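Side-chain contact in esterase (Pelagibacterium halotolerans, PDB 5DWD), which probably hydrolyses carboxylic esters, as an alpha/beta-hydrolase of the phospholipase/carboxylesterase family: residues G107-H112 / P169-A174. Sequence-based numbering, arbitrary orientation.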
ATOM      1  N   GLY B 107      22.153  10.138  11.954  1.00 20.77           N
ATOM      2  CA  GLY B 107      22.633   9.727  10.668  1.00 20.40           C
ATOM      3  C   GLY B 107      21.562   9.463   9.636  1.00 19.09           C
ATOM      4  O   GLY B 107      21.720   9.891   8.496  1.00 20.48           O
ATOM      5  N   ALA B 108      20.534   8.701   9.977  1.00 19.63           N
ATOM      6  CA  ALA B 108      19.456   8.493   9.009  1.00 21.46           C
ATOM      7  C   ALA B 108      18.794   9.807   8.599  1.00 23.20           C
ATOM      8  O   ALA B 108      18.493  10.017   7.445  1.00 20.18           O
ATOM      9  CB  ALA B 108      18.451   7.527   9.564  1.00 23.17           C
ATOM     10  N   GLU B 109      18.629  10.707   9.557  1.00 23.38           N
ATOM     11  CA  GLU B 109      18.039  12.001   9.226  1.00 28.75           C
ATOM     12  C   GLU B 109      18.892  12.859   8.305  1.00 26.81           C
ATOM     13  O   GLU B 109      18.384  13.531   7.433  1.00 29.03           O
ATOM     14  CB  GLU B 109      17.682  12.747  10.475  1.00 33.37           C
ATOM     15  CG  GLU B 109      16.674  13.809  10.126  1.00 42.23           C
ATOM     16  CD  GLU B 109      15.912  14.235  11.322  1.00 47.92           C
ATOM     17  OE1 GLU B 109      14.966  13.505  11.696  1.00 57.34           O
ATOM     18  OE2 GLU B 109      16.278  15.302  11.859  1.00 57.97           O
ATOM     19  N   THR B 110      20.205  12.805   8.452  1.00 25.88           N
ATOM     20  CA  THR B 110      21.106  13.490   7.524  1.00 23.82           C
ATOM     21  C   THR B 110      21.216  12.821   6.148  1.00 24.60           C
ATOM     22  O   THR B 110      21.342  13.447   5.118  1.00 26.12           O
ATOM     23  CB  THR B 110      22.504  13.594   8.131  1.00 28.24           C
ATOM     24  OG1 THR B 110      22.953  12.273   8.421  1.00 42.52           O
ATOM     25  CG2 THR B 110      22.492  14.282   9.423  1.00 27.60           C
ATOM     26  N   ALA B 111      21.164  11.488   6.118  1.00 20.93           N
ATOM     27  CA  ALA B 111      21.288  10.726   4.891  1.00 20.91           C
ATOM     28  C   ALA B 111      20.010  10.720   4.045  1.00 19.66           C
ATOM     29  O   ALA B 111      20.061  10.623   2.795  1.00 21.08           O
ATOM     30  CB  ALA B 111      21.649   9.235   5.240  1.00 21.13           C
ATOM     31  N   HIS B 112      18.861  10.806   4.749  1.00 20.49           N
ATOM     32  CA  HIS B 112      17.578  10.751   4.084  1.00 20.93           C
ATOM     33  C   HIS B 112      17.422  11.675   2.888  1.00 21.43           C
ATOM     34  O   HIS B 112      17.106  11.263   1.792  1.00 19.66           O
ATOM     35  CB  HIS B 112      16.520  10.934   5.120  1.00 22.22           C
ATOM     36  CG  HIS B 112      15.156  11.105   4.568  1.00 22.22           C
ATOM     37  ND1 HIS B 112      14.574  10.166   3.747  1.00 21.61           N
ATOM     38  CD2 HIS B 112      14.299  12.153   4.624  1.00 25.60           C
ATOM     39  CE1 HIS B 112      13.375  10.575   3.408  1.00 22.90           C
ATOM     40  NE2 HIS B 112      13.182  11.777   3.944  1.00 22.76           N
ATOM     41  N   PRO B 169      11.475   4.564  15.348  1.00 23.17           N
ATOM     42  CA  PRO B 169      10.110   4.044  15.190  1.00 24.58           C
ATOM     43  C   PRO B 169       9.014   5.019  15.680  1.00 26.58           C
ATOM     44  O   PRO B 169       7.990   5.157  15.037  1.00 26.33           O
ATOM     45  CB  PRO B 169      10.151   2.726  15.938  1.00 26.36           C
ATOM     46  CG  PRO B 169      11.236   2.913  16.901  1.00 26.75           C
ATOM     47  CD  PRO B 169      12.281   3.725  16.259  1.00 24.62           C
ATOM     48  N   GLU B 170       9.260   5.775  16.732  1.00 31.89           N
ATOM     49  CA  GLU B 170       8.308   6.892  17.077  1.00 32.76           C
ATOM     50  C   GLU B 170       8.217   8.025  16.010  1.00 30.91           C
ATOM     51  O   GLU B 170       7.118   8.493  15.665  1.00 33.66           O
ATOM     52  CB  GLU B 170       8.613   7.457  18.502  1.00 35.95           C
ATOM     53  N   LYS B 171       9.316   8.425  15.419  1.00 28.47           N
ATOM     54  CA  LYS B 171       9.278   9.375  14.329  1.00 30.50           C
ATOM     55  C   LYS B 171       8.500   8.804  13.132  1.00 33.33           C
ATOM     56  O   LYS B 171       7.769   9.540  12.447  1.00 31.82           O
ATOM     57  CB  LYS B 171      10.713   9.769  13.941  1.00 35.59           C
ATOM     58  CG  LYS B 171      10.843  11.176  13.442  1.00 42.74           C
ATOM     59  CD  LYS B 171      12.150  11.449  12.706  1.00 48.19           C
ATOM     60  CE  LYS B 171      13.269  11.661  13.693  1.00 53.84           C
ATOM     61  NZ  LYS B 171      13.364  13.071  14.177  1.00 60.71           N
ATOM     62  N   LEU B 172       8.634   7.484  12.903  1.00 30.61           N
ATOM     63  CA  LEU B 172       8.022   6.858  11.701  1.00 31.87           C
ATOM     64  C   LEU B 172       6.495   6.921  11.769  1.00 27.88           C
ATOM     65  O   LEU B 172       5.785   7.196  10.797  1.00 31.37           O
ATOM     66  CB  LEU B 172       8.435   5.376  11.602  1.00 27.68           C
ATOM     67  CG  LEU B 172       7.909   4.650  10.379  1.00 26.41           C
ATOM     68  CD1 LEU B 172       8.389   5.280   9.076  1.00 27.00           C
ATOM     69  CD2 LEU B 172       8.323   3.166  10.483  1.00 26.53           C
ATOM     70  N   GLU B 173       5.975   6.631  12.930  1.00 32.37           N
ATOM     71  CA  GLU B 173       4.539   6.828  13.195  1.00 35.20           C
ATOM     72  C   GLU B 173       3.955   8.172  12.677  1.00 33.13           C
ATOM     73  O   GLU B 173       2.926   8.190  12.027  1.00 33.78           O
ATOM     74  CB  GLU B 173       4.297   6.669  14.711  1.00 46.32           C
ATOM     75  CG  GLU B 173       2.967   5.979  15.029  1.00 53.67           C
ATOM     76  CD  GLU B 173       2.751   5.743  16.517  1.00 58.10           C
ATOM     77  OE1 GLU B 173       3.707   5.931  17.304  1.00 61.44           O
ATOM     78  OE2 GLU B 173       1.613   5.373  16.895  1.00 60.94           O
ATOM     79  N   ALA B 174       4.685   9.262  12.892  1.00 35.68           N
ATOM     80  CA  ALA B 174       4.274  10.593  12.523  1.00 37.79           C
ATOM     81  C   ALA B 174       4.648  10.947  11.111  1.00 35.11           C
ATOM     82  O   ALA B 174       4.058  11.831  10.534  1.00 35.45           O
ATOM     83  CB  ALA B 174       4.895  11.610  13.478  1.00 39.99           C
TER
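With CG anti to the backbone N (chi1 -160°) and the chain extended beyond it, E109 holds its carboxylate out from helix 101-126, where it meets K171, whose chain bends at chi3 and again at chi4 (-85°) to bring the ammonium round to the acid. The two side chains cross at about a right angle. K171 NZ donates to E109 OE1 at 3.0 Å in a salt bridge; OE1 accepts with its syn lone pair. The lysine's CE also lies against that oxygen, CE of K171 to OE1 of E109 being 3.2 Å, and CD of K171 follows at 3.6 Å from the same OE1. The CA atoms of E109 and K171 stand 10.5 Å apart, a distance covered by the two long side chains. In this alpha/beta-hydrolase fold the helices 101-126 and 169-175 are thereby joined at the surface, and Y147 of helix 140-149 touches both E109 and K171. A methionine at K171 would probably leave the E109 carboxylate without its charged mate and segments 107-112 and 169-174 without the salt bridge that joins them. R151, in a loop, also touches K171.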